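Side-chain contacts in fructuronate-tagaturonate epimerase UxaE from Cohnella laeviribosi in complex with 1 glycerol (Cohnella laeviribosi, PDB 6IL9), which catalyses the interconversion of tagaturonate and fructuronate, using a TIM-barrel fold that holds a bound zinc ion: residues H69-R72 with L73-N76; Y253-K257 with Y258-A262; M429-N432 with D433-Q436. All coordinates share one frame; numbering follows the deposited sequence.

Interaction 1: residues H69-R72 with L73-N76; sequences HENR and LVLN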
ATOM      1  N   HIS A  69       2.012  11.979  17.747  1.00 22.69           N
ATOM      2  CA  HIS A  69       2.937  12.309  16.671  1.00 23.43           C
ATOM      3  C   HIS A  69       4.221  12.918  17.223  1.00 23.40           C
ATOM      4  O   HIS A  69       5.323  12.551  16.806  1.00 22.60           O
ATOM      5  CB  HIS A  69       2.278  13.262  15.672  1.00 23.97           C
ATOM      6  CG  HIS A  69       3.208  13.720  14.596  1.00 26.42           C
ATOM      7  ND1 HIS A  69       3.809  12.843  13.716  1.00 23.46           N
ATOM      8  CD2 HIS A  69       3.681  14.950  14.285  1.00 25.79           C
ATOM      9  CE1 HIS A  69       4.591  13.518  12.893  1.00 25.71           C
ATOM     10  NE2 HIS A  69       4.539  14.797  13.223  1.00 24.95           N
ATOM     11  N   GLU A  70       4.101  13.843  18.176  1.00 26.73           N
ATOM     12  CA  GLU A  70       5.295  14.505  18.686  1.00 26.71           C
ATOM     13  C   GLU A  70       6.232  13.514  19.365  1.00 22.66           C
ATOM     14  O   GLU A  70       7.454  13.614  19.220  1.00 23.92           O
ATOM     15  CB  GLU A  70       4.910  15.642  19.640  1.00 30.30           C
ATOM     16  CG  GLU A  70       4.424  16.909  18.927  1.00 36.81           C
ATOM     17  CD  GLU A  70       5.442  17.501  17.938  1.00 45.61           C
ATOM     18  OE1 GLU A  70       6.664  17.480  18.223  1.00 47.87           O
ATOM     19  OE2 GLU A  70       5.010  17.992  16.868  1.00 47.74           O
ATOM     20  N   ASN A  71       5.679  12.539  20.101  1.00 21.37           N
ATOM     21  CA  ASN A  71       6.528  11.541  20.731  1.00 20.77           C
ATOM     22  C   ASN A  71       7.131  10.593  19.702  1.00 20.85           C
ATOM     23  O   ASN A  71       8.213  10.045  19.931  1.00 22.56           O
ATOM     24  CB  ASN A  71       5.740  10.769  21.788  1.00 21.61           C
ATOM     25  CG  ASN A  71       5.622  11.538  23.094  1.00 22.44           C
ATOM     26  OD1 ASN A  71       6.431  12.430  23.379  1.00 25.50           O
ATOM     27  ND2 ASN A  71       4.613  11.195  23.896  1.00 25.37           N
ATOM     28  N   ARG A  72       6.460  10.401  18.561  1.00 21.47           N
ATOM     29  CA  ARG A  72       7.069   9.616  17.492  1.00 20.38           C
ATOM     30  C   ARG A  72       8.303  10.317  16.943  1.00 20.82           C
ATOM     31  O   ARG A  72       9.309   9.669  16.632  1.00 19.94           O
ATOM     32  CB  ARG A  72       6.059   9.355  16.371  1.00 20.65           C
ATOM     33  CG  ARG A  72       6.520   8.322  15.358  1.00 19.56           C
ATOM     34  CD  ARG A  72       7.204   8.976  14.142  1.00 19.80           C
ATOM     35  NE  ARG A  72       6.222   9.603  13.266  1.00 20.60           N
ATOM     36  CZ  ARG A  72       6.503  10.174  12.101  1.00 21.43           C
ATOM     37  NH1 ARG A  72       7.754  10.214  11.659  1.00 19.81           N
ATOM     38  NH2 ARG A  72       5.528  10.707  11.381  1.00 22.20           N
ATOM     39  N   LEU A  73       8.250  11.642  16.827  1.00 23.53           N
ATOM     40  CA  LEU A  73       9.414  12.371  16.332  1.00 22.58           C
ATOM     41  C   LEU A  73      10.568  12.274  17.319  1.00 23.36           C
ATOM     42  O   LEU A  73      11.732  12.174  16.918  1.00 22.69           O
ATOM     43  CB  LEU A  73       9.043  13.827  16.057  1.00 23.73           C
ATOM     44  CG  LEU A  73       7.908  14.029  15.049  1.00 27.98           C
ATOM     45  CD1 LEU A  73       7.544  15.496  14.900  1.00 27.62           C
ATOM     46  CD2 LEU A  73       8.307  13.446  13.702  1.00 27.21           C
ATOM     47  N   VAL A  74      10.261  12.268  18.617  1.00 23.36           N
ATOM     48  CA  VAL A  74      11.296  12.052  19.625  1.00 23.65           C
ATOM     49  C   VAL A  74      11.915  10.666  19.465  1.00 21.21           C
ATOM     50  O   VAL A  74      13.143  10.505  19.487  1.00 23.61           O
ATOM     51  CB  VAL A  74      10.714  12.254  21.033  1.00 21.61           C
ATOM     52  CG1 VAL A  74      11.785  12.006  22.078  1.00 25.32           C
ATOM     53  CG2 VAL A  74      10.114  13.643  21.154  1.00 25.15           C
ATOM     54  N   LEU A  75      11.078   9.639  19.280  1.00 21.85           N
ATOM     55  CA  LEU A  75      11.624   8.301  19.073  1.00 22.32           C
ATOM     56  C   LEU A  75      12.476   8.248  17.807  1.00 21.78           C
ATOM     57  O   LEU A  75      13.518   7.584  17.779  1.00 22.58           O
ATOM     58  CB  LEU A  75      10.498   7.264  19.002  1.00 22.19           C
ATOM     59  CG  LEU A  75       9.709   6.934  20.270  1.00 23.26           C
ATOM     60  CD1 LEU A  75       8.839   5.703  20.022  1.00 23.80           C
ATOM     61  CD2 LEU A  75      10.626   6.698  21.450  1.00 27.05           C
ATOM     62  N   ASN A  76      12.046   8.951  16.752  1.00 22.76           N
ATOM     63  CA  ASN A  76      12.824   8.999  15.516  1.00 21.35           C
ATOM     64  C   ASN A  76      14.232   9.521  15.770  1.00 24.47           C
ATOM     65  O   ASN A  76      15.201   9.030  15.178  1.00 22.89           O
ATOM     66  CB  ASN A  76      12.133   9.894  14.487  1.00 20.87           C
ATOM     67  CG  ASN A  76      10.979   9.211  13.755  1.00 21.31           C
ATOM     68  OD1 ASN A  76      10.239   9.882  13.041  1.00 23.46           O
ATOM     69  ND2 ASN A  76      10.823   7.899  13.921  1.00 19.68           N
TER
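H69 and L73 lie one turn apart on helix 69-78, and the carbonyls of H69, E70, N71 and R72 accept alpha-helical hydrogen bonds from the amides of L73, V74, L75 and N76. The side chain of L73 lies against two flat groups. Its CG sits over one face of the H69 imidazole, 4.2 Å from the ring centroid and 23° off the ring normal, which is a CH-pi contact. Its CD1 reaches H69 NE2 at 3.5 Å. The other methyl, CD2, lies over one face of the R72 guanidinium, 3.9 Å above its plane and offset toward the rim. R72 starts with CG anti to its own N (chi1 -168°). It then bends about CB-CG and CG-CD, which sets the guanidinium beside L73, with NH1 turned toward N76. From there R72 NH1 gives a hydrogen bond to N76 OD1 at 2.9 Å. The donor lies in the amide carbonyl plane, and the acceptor lies near the guanidinium plane, although the two planes are turned 64° apart. N76 ND2 bonds to T82 OG1, so both ends of the amide are held. Outside the two segments, D140 on helix 135-149 is the strongest partner of both basic side chains. D140 OD1 meets H69 ND1 in a hydrogen bond and R72 NE in a salt bridge. The R72 guanidinium is therefore gripped by a carboxylate and a neutral amide, with a leucine methyl over one face. The D140 carboxylate would probably stabilise positive charge on R72 and favour a proton on H69 ND1.

Interaction 2: residues Y253-K257 with Y258-A262; sequences YIYEK and YIQTA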
ATOM      1  N   TYR A 253       9.355  15.040 -15.946  1.00 19.60           N
ATOM      2  CA  TYR A 253       9.204  16.336 -15.288  1.00 20.37           C
ATOM      3  C   TYR A 253       9.188  16.186 -13.772  1.00 20.14           C
ATOM      4  O   TYR A 253       9.863  16.932 -13.050  1.00 20.44           O
ATOM      5  CB  TYR A 253       7.920  16.998 -15.786  1.00 23.63           C
ATOM      6  CG  TYR A 253       7.390  18.141 -14.941  1.00 23.97           C
ATOM      7  CD1 TYR A 253       7.964  19.408 -15.010  1.00 25.03           C
ATOM      8  CD2 TYR A 253       6.288  17.959 -14.106  1.00 23.82           C
ATOM      9  CE1 TYR A 253       7.461  20.464 -14.256  1.00 26.30           C
ATOM     10  CE2 TYR A 253       5.782  19.006 -13.341  1.00 26.66           C
ATOM     11  CZ  TYR A 253       6.377  20.253 -13.420  1.00 26.54           C
ATOM     12  OH  TYR A 253       5.880  21.297 -12.669  1.00 28.82           O
ATOM     13  N   ILE A 254       8.426  15.215 -13.273  1.00 20.66           N
ATOM     14  CA  ILE A 254       8.361  14.976 -11.832  1.00 18.45           C
ATOM     15  C   ILE A 254       9.706  14.478 -11.314  1.00 20.36           C
ATOM     16  O   ILE A 254      10.191  14.920 -10.262  1.00 17.18           O
ATOM     17  CB  ILE A 254       7.226  13.985 -11.511  1.00 19.47           C
ATOM     18  CG1 ILE A 254       5.850  14.601 -11.817  1.00 19.67           C
ATOM     19  CG2 ILE A 254       7.318  13.512 -10.072  1.00 20.43           C
ATOM     20  CD1 ILE A 254       5.555  15.901 -11.071  1.00 22.76           C
ATOM     21  N   TYR A 255      10.320  13.530 -12.026  1.00 16.66           N
ATOM     22  CA  TYR A 255      11.617  13.022 -11.587  1.00 17.03           C
ATOM     23  C   TYR A 255      12.627  14.158 -11.438  1.00 19.80           C
ATOM     24  O   TYR A 255      13.313  14.270 -10.413  1.00 18.21           O
ATOM     25  CB  TYR A 255      12.154  11.964 -12.558  1.00 17.97           C
ATOM     26  CG  TYR A 255      13.517  11.511 -12.089  1.00 18.28           C
ATOM     27  CD1 TYR A 255      13.637  10.655 -10.994  1.00 20.11           C
ATOM     28  CD2 TYR A 255      14.683  11.984 -12.689  1.00 18.85           C
ATOM     29  CE1 TYR A 255      14.866  10.275 -10.510  1.00 21.81           C
ATOM     30  CE2 TYR A 255      15.933  11.599 -12.209  1.00 21.46           C
ATOM     31  CZ  TYR A 255      16.012  10.741 -11.126  1.00 22.23           C
ATOM     32  OH  TYR A 255      17.242  10.360 -10.637  1.00 25.32           O
ATOM     33  N   GLU A 256      12.714  15.025 -12.448  1.00 19.43           N
ATOM     34  CA  GLU A 256      13.723  16.074 -12.408  1.00 21.20           C
ATOM     35  C   GLU A 256      13.370  17.161 -11.400  1.00 22.53           C
ATOM     36  O   GLU A 256      14.268  17.705 -10.749  1.00 22.70           O
ATOM     37  CB  GLU A 256      13.916  16.665 -13.807  1.00 23.53           C
ATOM     38  CG  GLU A 256      14.534  15.677 -14.776  1.00 23.66           C
ATOM     39  CD  GLU A 256      14.587  16.180 -16.218  1.00 30.02           C
ATOM     40  OE1 GLU A 256      13.963  17.216 -16.538  1.00 33.59           O
ATOM     41  OE2 GLU A 256      15.264  15.524 -17.038  1.00 34.05           O
ATOM     42  N   LYS A 257      12.083  17.469 -11.236  1.00 21.41           N
ATOM     43  CA  LYS A 257      11.691  18.558 -10.341  1.00 21.63           C
ATOM     44  C   LYS A 257      11.785  18.148  -8.874  1.00 22.86           C
ATOM     45  O   LYS A 257      12.202  18.954  -8.032  1.00 23.90           O
ATOM     46  CB  LYS A 257      10.274  19.035 -10.670  1.00 20.51           C
ATOM     47  CG  LYS A 257       9.894  20.368 -10.000  1.00 24.06           C
ATOM     48  CD  LYS A 257       8.583  20.944 -10.531  1.00 24.99           C
ATOM     49  CE  LYS A 257       8.201  22.236  -9.793  1.00 26.18           C
ATOM     50  NZ  LYS A 257       6.920  22.816 -10.313  1.00 27.37           N
ATOM     51  N   TYR A 258      11.423  16.900  -8.547  1.00 20.05           N
ATOM     52  CA  TYR A 258      11.186  16.499  -7.161  1.00 22.99           C
ATOM     53  C   TYR A 258      12.023  15.322  -6.673  1.00 23.23           C
ATOM     54  O   TYR A 258      12.377  15.289  -5.492  1.00 22.25           O
ATOM     55  CB  TYR A 258       9.706  16.142  -6.966  1.00 21.32           C
ATOM     56  CG  TYR A 258       8.788  17.335  -7.087  1.00 23.06           C
ATOM     57  CD1 TYR A 258       8.863  18.382  -6.176  1.00 26.74           C
ATOM     58  CD2 TYR A 258       7.857  17.417  -8.110  1.00 22.22           C
ATOM     59  CE1 TYR A 258       8.037  19.475  -6.282  1.00 24.41           C
ATOM     60  CE2 TYR A 258       7.015  18.504  -8.223  1.00 25.10           C
ATOM     61  CZ  TYR A 258       7.114  19.533  -7.305  1.00 25.81           C
ATOM     62  OH  TYR A 258       6.274  20.615  -7.421  1.00 26.49           O
ATOM     63  N   ILE A 259      12.323  14.346  -7.519  1.00 20.71           N
ATOM     64  CA  ILE A 259      13.025  13.147  -7.047  1.00 20.15           C
ATOM     65  C   ILE A 259      14.531  13.352  -7.041  1.00 20.70           C
ATOM     66  O   ILE A 259      15.192  13.144  -6.022  1.00 21.89           O
ATOM     67  CB  ILE A 259      12.629  11.931  -7.911  1.00 20.68           C
ATOM     68  CG1 ILE A 259      11.104  11.845  -8.057  1.00 20.88           C
ATOM     69  CG2 ILE A 259      13.224  10.633  -7.342  1.00 18.05           C
ATOM     70  CD1 ILE A 259      10.368  11.606  -6.745  1.00 22.68           C
ATOM     71  N   GLN A 260      15.080  13.743  -8.196  1.00 20.45           N
ATOM     72  CA  GLN A 260      16.496  14.058  -8.322  1.00 22.40           C
ATOM     73  C   GLN A 260      16.938  15.059  -7.262  1.00 24.02           C
ATOM     74  O   GLN A 260      18.057  14.975  -6.743  1.00 28.56           O
ATOM     75  CB  GLN A 260      16.738  14.618  -9.723  1.00 27.75           C
ATOM     76  CG  GLN A 260      18.164  14.727 -10.205  1.00 35.91           C
ATOM     77  CD  GLN A 260      18.214  14.800 -11.725  1.00 35.22           C
ATOM     78  OE1 GLN A 260      18.989  14.099 -12.370  1.00 46.35           O
ATOM     79  NE2 GLN A 260      17.360  15.639 -12.303  1.00 34.03           N
ATOM     80  N   THR A 261      16.062  16.001  -6.923  1.00 24.04           N
ATOM     81  CA  THR A 261      16.367  17.105  -6.022  1.00 25.57           C
ATOM     82  C   THR A 261      16.083  16.800  -4.553  1.00 26.64           C
ATOM     83  O   THR A 261      16.214  17.701  -3.718  1.00 25.76           O
ATOM     84  CB  THR A 261      15.557  18.337  -6.432  1.00 24.83           C
ATOM     85  OG1 THR A 261      14.155  18.008  -6.418  1.00 28.69           O
ATOM     86  CG2 THR A 261      15.949  18.789  -7.831  1.00 28.37           C
ATOM     87  N   ALA A 262      15.700  15.566  -4.210  1.00 23.62           N
ATOM     88  CA  ALA A 262      15.189  15.322  -2.861  1.00 24.29           C
ATOM     89  C   ALA A 262      16.261  15.417  -1.782  1.00 22.58           C
ATOM     90  O   ALA A 262      15.916  15.580  -0.605  1.00 25.46           O
ATOM     91  CB  ALA A 262      14.510  13.951  -2.782  1.00 22.69           C
TER
HETATM   92  O   HOH W   1      16.883  17.996 -11.581  1.00 36.51           O
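I254 gives its carbonyl to Y258 N, and its CD1 methyl touches Y258 CD2 at 4.0 Å. Y255 comes next. Its ring crosses the I259 side chain at about a right angle, with CD1 3.5 Å from I259 CB. Y255 O takes a weak bond from I259 N and a nearly straight one from Q260 N (2.9 Å, 170°), a bond five residues long. That longer bond marks a pi-type turn, and a type I turn from I259 to A262 follows. E256 lies side by side with Q260. A water donates to E256 O and accepts a weak bond from Q260 NE2. K257 runs extended alongside Y258, with CG centred over one ring face, 3.9 Å from the centroid and 13° off the normal, in a CH-pi contact. K257 NZ hydrogen-bonds to Y253 OH. E165 on helix 165-173 forms a salt bridge with K257 NZ and hydrogen bonds with Y253 OH and Y258 OH. K257 O accepts T261 OG1 at 2.7 Å, with the hydroxyl above the carbonyl plane. T261 chi1 of 57° puts OG1 there. Helix 234-259 lies between parallel strands 178-182 and 267-271 of the TIM barrel, and I254 and I259 pack on strand 178-182.

Interaction 3: residues M429-N432 with D433-Q436; sequences MNEN and DARQ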
ATOM      1  N   MET A 429     -16.742 -13.278   4.476  1.00 15.25           N
ATOM      2  CA  MET A 429     -15.413 -12.769   4.149  1.00 16.97           C
ATOM      3  C   MET A 429     -14.567 -13.789   3.400  1.00 16.38           C
ATOM      4  O   MET A 429     -13.387 -13.528   3.125  1.00 18.14           O
ATOM      5  CB  MET A 429     -14.705 -12.280   5.420  1.00 18.81           C
ATOM      6  CG  MET A 429     -15.279 -10.947   5.958  1.00 19.72           C
ATOM      7  SD  MET A 429     -15.310  -9.517   4.821  1.00 12.36           S
ATOM      8  CE  MET A 429     -16.961  -9.692   4.109  1.00 18.51           C
ATOM      9  N   ASN A 430     -15.159 -14.923   3.030  1.00 15.73           N
ATOM     10  CA  ASN A 430     -14.554 -15.866   2.103  1.00 17.90           C
ATOM     11  C   ASN A 430     -15.171 -15.814   0.712  1.00 20.12           C
ATOM     12  O   ASN A 430     -14.752 -16.580  -0.152  1.00 24.42           O
ATOM     13  CB  ASN A 430     -14.674 -17.299   2.631  1.00 18.27           C
ATOM     14  CG  ASN A 430     -13.893 -17.515   3.901  1.00 22.66           C
ATOM     15  OD1 ASN A 430     -12.833 -16.916   4.093  1.00 22.60           O
ATOM     16  ND2 ASN A 430     -14.420 -18.349   4.788  1.00 23.69           N
ATOM     17  N   GLU A 431     -16.141 -14.936   0.470  1.00 15.61           N
ATOM     18  CA  GLU A 431     -16.876 -14.912  -0.790  1.00 15.75           C
ATOM     19  C   GLU A 431     -16.502 -13.695  -1.620  1.00 15.77           C
ATOM     20  O   GLU A 431     -16.312 -12.605  -1.080  1.00 17.33           O
ATOM     21  CB  GLU A 431     -18.382 -14.898  -0.534  1.00 16.67           C
ATOM     22  CG  GLU A 431     -18.852 -16.097   0.262  1.00 17.97           C
ATOM     23  CD  GLU A 431     -20.236 -15.899   0.837  1.00 23.27           C
ATOM     24  OE1 GLU A 431     -20.799 -14.787   0.685  1.00 22.53           O
ATOM     25  OE2 GLU A 431     -20.767 -16.866   1.435  1.00 27.37           O
ATOM     26  N   ASN A 432     -16.444 -13.875  -2.948  1.00 15.15           N
ATOM     27  CA  ASN A 432     -16.038 -12.776  -3.820  1.00 14.96           C
ATOM     28  C   ASN A 432     -16.891 -11.536  -3.599  1.00 14.44           C
ATOM     29  O   ASN A 432     -16.370 -10.428  -3.401  1.00 15.05           O
ATOM     30  CB  ASN A 432     -16.143 -13.186  -5.290  1.00 14.89           C
ATOM     31  CG  ASN A 432     -15.059 -14.138  -5.711  1.00 17.40           C
ATOM     32  OD1 ASN A 432     -14.033 -14.278  -5.041  1.00 17.05           O
ATOM     33  ND2 ASN A 432     -15.273 -14.795  -6.846  1.00 20.88           N
ATOM     34  N   ASP A 433     -18.210 -11.691  -3.674  1.00 14.30           N
ATOM     35  CA  ASP A 433     -19.041 -10.503  -3.781  1.00 11.82           C
ATOM     36  C   ASP A 433     -19.152  -9.788  -2.445  1.00 13.70           C
ATOM     37  O   ASP A 433     -18.997  -8.566  -2.389  1.00 14.70           O
ATOM     38  CB  ASP A 433     -20.408 -10.875  -4.356  1.00 16.30           C
ATOM     39  CG  ASP A 433     -20.286 -11.417  -5.771  1.00 18.02           C
ATOM     40  OD1 ASP A 433     -19.958 -10.639  -6.694  1.00 17.36           O
ATOM     41  OD2 ASP A 433     -20.449 -12.634  -5.956  1.00 18.37           O
ATOM     42  N   ALA A 434     -19.383 -10.528  -1.357  1.00 14.39           N
ATOM     43  CA  ALA A 434     -19.413  -9.892  -0.037  1.00 14.34           C
ATOM     44  C   ALA A 434     -18.067  -9.248   0.305  1.00 15.70           C
ATOM     45  O   ALA A 434     -18.025  -8.170   0.909  1.00 14.74           O
ATOM     46  CB  ALA A 434     -19.811 -10.907   1.038  1.00 16.51           C
ATOM     47  N   ARG A 435     -16.954  -9.898  -0.053  1.00 13.43           N
ATOM     48  CA  ARG A 435     -15.651  -9.269   0.170  1.00 16.28           C
ATOM     49  C   ARG A 435     -15.564  -7.921  -0.537  1.00 15.58           C
ATOM     50  O   ARG A 435     -15.112  -6.928   0.047  1.00 14.87           O
ATOM     51  CB  ARG A 435     -14.515 -10.189  -0.286  1.00 15.24           C
ATOM     52  CG  ARG A 435     -14.174 -11.276   0.729  1.00 16.14           C
ATOM     53  CD  ARG A 435     -13.008 -12.132   0.255  1.00 14.35           C
ATOM     54  NE  ARG A 435     -11.737 -11.402   0.217  1.00 18.54           N
ATOM     55  CZ  ARG A 435     -10.970 -11.173   1.277  1.00 17.00           C
ATOM     56  NH1 ARG A 435     -11.347 -11.614   2.472  1.00 17.23           N
ATOM     57  NH2 ARG A 435      -9.823 -10.497   1.145  1.00 16.42           N
ATOM     58  N   GLN A 436     -16.001  -7.856  -1.800  1.00 14.08           N
ATOM     59  CA  GLN A 436     -15.925  -6.580  -2.508  1.00 16.03           C
ATOM     60  C   GLN A 436     -16.853  -5.545  -1.888  1.00 15.25           C
ATOM     61  O   GLN A 436     -16.511  -4.358  -1.818  1.00 15.66           O
ATOM     62  CB  GLN A 436     -16.258  -6.777  -3.982  1.00 13.87           C
ATOM     63  CG  GLN A 436     -15.207  -7.608  -4.701  1.00 13.80           C
ATOM     64  CD  GLN A 436     -15.285  -7.431  -6.195  1.00 14.39           C
ATOM     65  OE1 GLN A 436     -16.365  -7.525  -6.783  1.00 15.65           O
ATOM     66  NE2 GLN A 436     -14.150  -7.169  -6.824  1.00 13.82           N
TER
HETATM   67  O   HOH W   2     -20.947 -13.062  -1.573  1.00 19.23           O
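R435 reaches back to M429 and so ties the start of helix 432-440 to the loop before it. Hydrogen bonds come first. R435 NH1 donates to M429 O at 2.9 Å with an angle of 158°. The donor lies in the carbonyl plane, and the oxygen lies near the guanidinium plane. The bend at chi3 (68°) turns the guanidinium toward this carbonyl, and R435 CD also passes 3.2 Å from M429 O. R435 NE bonds to G312 O. In the backbone, R435 N bonds to E431 O at 3.0 Å, and Q436 N bonds to N432 O. E431 is the N-cap residue. A bridging water donates to its OE1 at 2.8 Å and accepts from A434 N at 3.0 Å, so an early helix amide is capped through solvent. Salt bridges run to residues outside the two segments: E431 OE2 to R415 and R435 NH2 to D347. Apolar contact is slight, with M429 CE 4.4 Å from A434 CB. The same methyl is in van der Waals contact with A434 O at 3.7 Å. A leucine in place of R435 would probably leave M429 O without its side-chain donor and the D347 carboxylate without its positive mate, freeing the loop to shift against the helix. D433 is fixed by N410 and N413, and Q436 by T409 and K311, which belong to the surrounding loops. Helix 369-382 also packs against the contact, with L373 and R377 touching both M429 and R435.

How the interactions relate
All three are local contacts: within a helix, at the late part of one, and at the start of one. They lie far apart in one chain. Interactions 1 and 2 have centres about 28 Å apart, with nearest atoms about 16 Å apart. Interaction 3 lies on the opposite side of the chain's centre from both, with centres about 39 Å and 41 Å away. Zinc is bound by H161, D273 and H343, at or just beyond the ends of barrel strands. Interaction 2 belongs to the helix that precedes the strand leading to D273. In interaction 3 the R435 side chain is about 10 Å from the bound glycerol. Interaction 1 lies on the helix after the five-stranded antiparallel sheet.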